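Local coordinates for protein lectin (Calystegia sepium, PDB 1OUW) that binds mannose and, less strongly, glucose, favouring their methylated derivatives, and recognises N-linked high-mannose glycans as a homodimeric lectin of the jacalin family, at residues 14-20 and 134-139; 26-32 and 43-49. One frame throughout, in Å; residues are numbered along the deposited sequence.

Overall arrangement
Two antiparallel strand pairs, from different sheets of one jacalin-type beta-prism, have centres about 16 Å apart. Interaction 1 joins strands 17-22 and 129-138, far apart in sequence; interaction 2 joins strands 29-35 and 40-49, a hairpin that follows strand 17-22 directly. Along the chain the order is 14-20, 26-32, 43-49, 134-139, so the hairpin lies between the two halves of interaction 1. The pairs touch in the prism core: F134 CD2 comes within 3.5 Å of F46 CE1, the two rings stacking, and W19 CH2 lies 3.9 Å from F46 CE2. Both pairs contribute side chains to the core; interaction 1 in addition meets the second subunit and ends at the glycan-binding region 139-143.

Interaction 1 of 2, residues 14-20 and 134-139; sequences NGGNFWS and FLGRSG
A long-range antiparallel strand pairing joins 14-20 to 134-139 in one sheet of the beta-prism. The axes of strands 17-20 and 134-138 come within 4.4 Å, their N-to-C directions 155° apart. N17 opposite S138 and W19 opposite G136 are hydrogen-bonded pairs; F18 with R137 and S20 with L135 are non-hydrogen-bonded. The backbone bonds are N17 N to S138 O and S138 N to N17 O, both 2.8 Å, then W19 N to G136 O and G136 N to W19 O, both 2.9 Å. W19, chi1 p, folds its indole across the neighbouring strand: G136 CA sits 3.8 Å from the centroid of the five-membered ring, a CH-pi contact, and CZ3 of W19 meets CB of F134 at 3.7 Å. A CB on G136 would clash with that indole and, at backbone angles 168/-155, jam against L135 O. On the opposite face F18 CE1 touches L135 CD1 at 3.9 Å. R137 (m, t, p) curls back over the 14-16 turn, where NE donates to G15 O at 3.0 Å and NH2 to G16 O at 2.8 Å; G16 has positive phi, and a CB there would clash with S138 O. NH1 of R137 hydrogen-bonds P3 O of the second subunit. S20 OG hydrogen-bonds S20 OG of that subunit; S20 also pairs antiparallel with a strand there, so the sheet runs on across the interface. G139 begins the N-glycan-binding region 139-143. One guanidinium therefore ties the turn, the strand leading to that region and the partner subunit together through neutral backbone carbonyls.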
loop_
_atom_site.group_PDB
_atom_site.type_symbol
_atom_site.label_atom_id
_atom_site.label_comp_id
_atom_site.label_asym_id
_atom_site.label_seq_id
_atom_site.Cartn_x
_atom_site.Cartn_y
_atom_site.Cartn_z
ATOM N N ASN B 14 -8.436 -15.133 9.003
ATOM C CA ASN B 14 -7.236 -14.685 9.700
ATOM C C ASN B 14 -5.949 -15.267 9.160
ATOM O O ASN B 14 -4.871 -14.985 9.689
ATOM C CB ASN B 14 -7.321 -15.051 11.186
ATOM C CG ASN B 14 -8.468 -14.369 11.893
ATOM O OD1 ASN B 14 -9.215 -13.601 11.282
ATOM N ND2 ASN B 14 -8.646 -14.696 13.181
ATOM N N GLY B 15 -6.049 -16.089 8.118
ATOM C CA GLY B 15 -4.884 -16.702 7.522
ATOM C C GLY B 15 -3.993 -15.715 6.785
ATOM O O GLY B 15 -4.350 -14.544 6.601
ATOM N N GLY B 16 -2.835 -16.191 6.343
ATOM C CA GLY B 16 -1.918 -15.358 5.593
ATOM C C GLY B 16 -1.300 -14.223 6.387
ATOM O O GLY B 16 -1.294 -14.242 7.614
ATOM N N ASN B 17 -0.792 -13.252 5.633
ATOM C CA ASN B 17 -0.067 -12.077 6.108
ATOM C C ASN B 17 -0.882 -10.827 5.752
ATOM O O ASN B 17 -1.511 -10.777 4.701
ATOM C CB ASN B 17 1.272 -12.007 5.356
ATOM C CG ASN B 17 2.019 -13.326 5.396
ATOM O OD1 ASN B 17 2.458 -13.750 6.471
ATOM N ND2 ASN B 17 2.107 -14.018 4.244
ATOM N N PHE B 18 -0.826 -9.803 6.595
ATOM C CA PHE B 18 -1.444 -8.515 6.309
ATOM C C PHE B 18 -0.813 -7.827 5.098
ATOM O O PHE B 18 0.406 -7.926 4.862
ATOM C CB PHE B 18 -1.297 -7.615 7.547
ATOM C CG PHE B 18 -1.894 -6.237 7.402
ATOM C CD1 PHE B 18 -3.258 -6.078 7.283
ATOM C CD2 PHE B 18 -1.087 -5.107 7.370
ATOM C CE1 PHE B 18 -3.833 -4.817 7.151
ATOM C CE2 PHE B 18 -1.647 -3.845 7.254
ATOM C CZ PHE B 18 -3.031 -3.695 7.156
ATOM N N TRP B 19 -1.647 -7.133 4.333
ATOM C CA TRP B 19 -1.196 -6.270 3.245
ATOM C C TRP B 19 -2.045 -4.998 3.227
ATOM O O TRP B 19 -3.183 -4.989 3.693
ATOM C CB TRP B 19 -1.241 -6.990 1.894
ATOM C CG TRP B 19 -2.576 -7.525 1.490
ATOM C CD1 TRP B 19 -3.042 -8.782 1.692
ATOM C CD2 TRP B 19 -3.624 -6.823 0.801
ATOM N NE1 TRP B 19 -4.306 -8.914 1.175
ATOM C CE2 TRP B 19 -4.686 -7.726 0.615
ATOM C CE3 TRP B 19 -3.746 -5.539 0.277
ATOM C CZ2 TRP B 19 -5.870 -7.378 -0.042
ATOM C CZ3 TRP B 19 -4.926 -5.189 -0.372
ATOM C CH2 TRP B 19 -5.971 -6.117 -0.527
ATOM N N SER B 20 -1.503 -3.956 2.622
ATOM C CA SER B 20 -2.191 -2.670 2.538
ATOM C C SER B 20 -1.669 -1.871 1.352
ATOM O O SER B 20 -0.468 -1.819 1.094
ATOM C CB SER B 20 -2.019 -1.873 3.827
ATOM O OG SER B 20 -2.694 -0.642 3.760
ATOM N N PHE B 134 -7.085 -0.501 -0.666
ATOM C CA PHE B 134 -7.483 -1.806 -0.165
ATOM C C PHE B 134 -6.489 -2.292 0.893
ATOM O O PHE B 134 -5.350 -1.829 0.972
ATOM C CB PHE B 134 -7.535 -2.807 -1.314
ATOM C CG PHE B 134 -8.589 -2.503 -2.333
ATOM C CD1 PHE B 134 -9.889 -2.873 -2.130
ATOM C CD2 PHE B 134 -8.265 -1.871 -3.503
ATOM C CE1 PHE B 134 -10.863 -2.578 -3.082
ATOM C CE2 PHE B 134 -9.256 -1.571 -4.444
ATOM C CZ PHE B 134 -10.530 -1.955 -4.227
ATOM N N LEU B 135 -6.971 -3.173 1.771
ATOM C CA LEU B 135 -6.094 -3.843 2.714
ATOM C C LEU B 135 -6.634 -5.236 2.922
ATOM O O LEU B 135 -7.715 -5.548 2.469
ATOM C CB LEU B 135 -5.994 -3.077 4.046
ATOM C CG LEU B 135 -7.244 -3.027 4.943
ATOM C CD1 LEU B 135 -6.946 -2.550 6.319
ATOM C CD2 LEU B 135 -8.279 -2.055 4.358
ATOM N N GLY B 136 -5.909 -6.106 3.586
ATOM C CA GLY B 136 -6.410 -7.458 3.752
ATOM C C GLY B 136 -5.348 -8.379 4.262
ATOM O O GLY B 136 -4.394 -7.971 4.912
ATOM N N ARG B 137 -5.533 -9.660 3.969
ATOM C CA ARG B 137 -4.540 -10.682 4.283
ATOM C C ARG B 137 -4.383 -11.584 3.089
ATOM O O ARG B 137 -5.344 -11.785 2.338
ATOM C CB ARG B 137 -4.947 -11.500 5.503
ATOM C CG ARG B 137 -5.172 -10.677 6.780
ATOM C CD ARG B 137 -5.284 -11.528 8.029
ATOM N NE ARG B 137 -3.999 -12.118 8.404
ATOM C CZ ARG B 137 -3.057 -11.485 9.077
ATOM N NH1 ARG B 137 -3.271 -10.243 9.500
ATOM N NH2 ARG B 137 -1.900 -12.079 9.356
ATOM N N SER B 138 -3.205 -12.136 2.906
ATOM C CA SER B 138 -2.957 -13.024 1.776
ATOM C C SER B 138 -1.771 -13.909 2.048
ATOM O O SER B 138 -0.912 -13.612 2.858
ATOM C CB SER B 138 -2.711 -12.245 0.485
ATOM O OG SER B 138 -1.509 -11.521 0.576
ATOM N N GLY B 139 -1.704 -14.991 1.295
ATOM C CA GLY B 139 -0.556 -15.878 1.278
ATOM C C GLY B 139 -0.457 -16.511 -0.095
ATOM O O GLY B 139 -0.194 -15.832 -1.088
HETATM O O HOH W 1 0.728 -9.933 9.100
#

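Interaction 2 of 2, residues 26-32 and 43-49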
loop_
_atom_site.group_PDB
_atom_site.type_symbol
_atom_site.label_atom_id
_atom_site.label_comp_id
_atom_site.label_asym_id
_atom_site.label_seq_id
_atom_site.Cartn_x
_atom_site.Cartn_y
_atom_site.Cartn_z
ATOM N N LYS B 26 -5.500 7.794 -8.045
ATOM C CA LYS B 26 -6.547 6.803 -8.211
ATOM C C LYS B 26 -6.039 5.450 -8.720
ATOM O O LYS B 26 -5.238 5.366 -9.671
ATOM C CB LYS B 26 -7.577 7.352 -9.191
ATOM C CG LYS B 26 -8.885 6.589 -9.192
ATOM C CD LYS B 26 -9.848 7.105 -10.268
ATOM C CE LYS B 26 -9.482 6.572 -11.606
ATOM N NZ LYS B 26 -10.301 7.180 -12.730
ATOM N N ILE B 27 -6.552 4.384 -8.155
ATOM C CA ILE B 27 -6.386 3.037 -8.704
ATOM C C ILE B 27 -7.181 2.984 -10.004
ATOM O O ILE B 27 -8.405 3.146 -10.031
ATOM C CB ILE B 27 -6.865 1.969 -7.703
ATOM C CG1 ILE B 27 -5.902 1.923 -6.511
ATOM C CG2 ILE B 27 -6.940 0.596 -8.378
ATOM C CD1 ILE B 27 -6.384 1.171 -5.254
ATOM N N ASN B 28 -6.470 2.760 -11.101
ATOM C CA ASN B 28 -7.105 2.744 -12.421
ATOM C C ASN B 28 -7.037 1.381 -13.124
ATOM O O ASN B 28 -7.604 1.208 -14.188
ATOM C CB ASN B 28 -6.640 3.926 -13.312
ATOM C CG ASN B 28 -5.148 4.001 -13.521
ATOM O OD1 ASN B 28 -4.361 3.280 -12.933
ATOM N ND2 ASN B 28 -4.749 4.928 -14.390
ATOM N N GLN B 29 -6.394 0.390 -12.516
ATOM C CA GLN B 29 -6.416 -0.960 -13.055
ATOM C C GLN B 29 -6.377 -1.985 -11.951
ATOM O O GLN B 29 -5.671 -1.807 -10.968
ATOM C CB GLN B 29 -5.242 -1.195 -13.990
ATOM C CG GLN B 29 -5.325 -2.506 -14.702
ATOM C CD GLN B 29 -4.194 -2.687 -15.661
ATOM O OE1 GLN B 29 -3.070 -3.007 -15.247
ATOM N NE2 GLN B 29 -4.458 -2.443 -16.934
ATOM N N ILE B 30 -7.140 -3.060 -12.131
ATOM C CA ILE B 30 -7.134 -4.214 -11.239
ATOM C C ILE B 30 -6.977 -5.442 -12.091
ATOM O O ILE B 30 -7.661 -5.569 -13.100
ATOM C CB ILE B 30 -8.438 -4.333 -10.411
ATOM C CG1 ILE B 30 -8.723 -3.032 -9.663
ATOM C CG2 ILE B 30 -8.350 -5.524 -9.460
ATOM C CD1 ILE B 30 -10.092 -2.980 -9.011
ATOM N N VAL B 31 -6.086 -6.338 -11.704
ATOM C CA VAL B 31 -5.971 -7.633 -12.372
ATOM C C VAL B 31 -6.303 -8.731 -11.388
ATOM O O VAL B 31 -5.748 -8.791 -10.296
ATOM C CB VAL B 31 -4.565 -7.867 -12.957
ATOM C CG1 VAL B 31 -4.473 -9.224 -13.704
ATOM C CG2 VAL B 31 -4.198 -6.710 -13.889
ATOM N N ILE B 32 -7.240 -9.596 -11.751
ATOM C CA ILE B 32 -7.621 -10.745 -10.922
ATOM C C ILE B 32 -6.958 -11.964 -11.549
ATOM O O ILE B 32 -7.178 -12.255 -12.720
ATOM C CB ILE B 32 -9.141 -10.958 -10.884
ATOM C CG1 ILE B 32 -9.873 -9.710 -10.399
ATOM C CG2 ILE B 32 -9.473 -12.163 -9.993
ATOM C CD1 ILE B 32 -10.249 -8.750 -11.473
ATOM N N ALA B 43 -4.882 -14.341 -6.755
ATOM C CA ALA B 43 -4.135 -13.102 -6.507
ATOM C C ALA B 43 -4.929 -11.920 -7.063
ATOM O O ALA B 43 -5.730 -12.085 -7.988
ATOM C CB ALA B 43 -2.730 -13.166 -7.132
ATOM N N LEU B 44 -4.637 -10.736 -6.518
ATOM C CA LEU B 44 -5.177 -9.451 -6.968
ATOM C C LEU B 44 -4.027 -8.480 -7.146
ATOM O O LEU B 44 -3.123 -8.427 -6.325
ATOM C CB LEU B 44 -6.156 -8.863 -5.940
ATOM C CG LEU B 44 -7.384 -9.719 -5.680
ATOM C CD1 LEU B 44 -8.128 -9.213 -4.471
ATOM C CD2 LEU B 44 -8.286 -9.790 -6.909
ATOM N N THR B 45 -4.049 -7.733 -8.240
ATOM C CA THR B 45 -3.105 -6.669 -8.470
ATOM C C THR B 45 -3.865 -5.375 -8.568
ATOM O O THR B 45 -4.870 -5.306 -9.283
ATOM C CB THR B 45 -2.370 -6.915 -9.761
ATOM O OG1 THR B 45 -1.644 -8.160 -9.689
ATOM C CG2 THR B 45 -1.346 -5.780 -10.020
ATOM N N PHE B 46 -3.434 -4.363 -7.826
ATOM C CA PHE B 46 -4.008 -3.017 -7.916
ATOM C C PHE B 46 -2.926 -2.079 -8.365
ATOM O O PHE B 46 -1.817 -2.107 -7.831
ATOM C CB PHE B 46 -4.502 -2.541 -6.543
ATOM C CG PHE B 46 -5.454 -3.499 -5.869
ATOM C CD1 PHE B 46 -6.758 -3.601 -6.310
ATOM C CD2 PHE B 46 -5.041 -4.322 -4.849
ATOM C CE1 PHE B 46 -7.644 -4.482 -5.698
ATOM C CE2 PHE B 46 -5.920 -5.206 -4.270
ATOM C CZ PHE B 46 -7.212 -5.279 -4.711
ATOM N N SER B 47 -3.218 -1.245 -9.355
ATOM C CA SER B 47 -2.246 -0.296 -9.838
ATOM C C SER B 47 -2.841 1.075 -10.091
ATOM O O SER B 47 -4.018 1.220 -10.448
ATOM C CB SER B 47 -1.668 -0.821 -11.149
ATOM O OG SER B 47 -1.187 -2.155 -11.026
ATOM N N SER B 48 -2.001 2.078 -9.896
ATOM C CA SER B 48 -2.300 3.464 -10.188
ATOM C C SER B 48 -1.211 3.959 -11.124
ATOM O O SER B 48 -0.089 4.156 -10.693
ATOM C CB SER B 48 -2.360 4.257 -8.890
ATOM O OG SER B 48 -2.620 5.623 -9.140
ATOM N N THR B 49 -1.558 4.144 -12.388
ATOM C CA THR B 49 -0.583 4.432 -13.432
ATOM C C THR B 49 -0.900 5.820 -13.965
ATOM O O THR B 49 -1.995 6.051 -14.482
ATOM C CB THR B 49 -0.647 3.359 -14.551
ATOM O OG1 THR B 49 -0.373 2.059 -14.014
ATOM C CG2 THR B 49 0.436 3.595 -15.616
HETATM O O HOH W 2 -2.762 1.175 -13.575
HETATM O O HOH W 3 -2.204 -3.651 -12.853
HETATM O O HOH W 4 -3.454 -10.482 -9.839
#
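I30, I32, L44 and F46 form the apolar side of the antiparallel pairing of 26-32 with 43-49, I30 directly opposite F46 and I32 opposite L44 as non-hydrogen-bonded pairs. CG1 of I30 abuts the edge of the F46 ring, 3.9 Å from CD1 of F46; I32 CG1 meets L44 CD2 at 3.8 Å. I27 CD1 flanks the ring's base, 4.4 Å from F46 CB. F103 of strand 95-105 packs on I30 and F46, and F134 stacks on the F46 ring. The reverse face, Q29, V31, T45 and S47, is mixed: V31 CB packs 4.0 Å from T45 CB, while waters bridge Q29 OE1 to S47 OG and V31 O to T45 OG1. Q29 NE2 hydrogen-bonds N75 OD1, and the hydroxyls of T45 and S47 bond T59 and T57 of strand 55-61. Bonds V31 N to T45 O and T45 N to V31 O, both 2.9 Å, hold the centre. At the far end N28 and Q29 both face S47, whose O takes N28 N at 3.0 Å and Q29 N at 3.3 Å. Here the N28 side chain (chi1 p) swings across and clasps T49: T49 N to N28 OD1 and N28 ND2 to T49 O are both 3.0 Å. S48 OG closes the end by donating to K26 O at 2.7 Å. The whole is a beta hairpin opening with a classic bulge, one face turned to the core of the jacalin-type beta-prism.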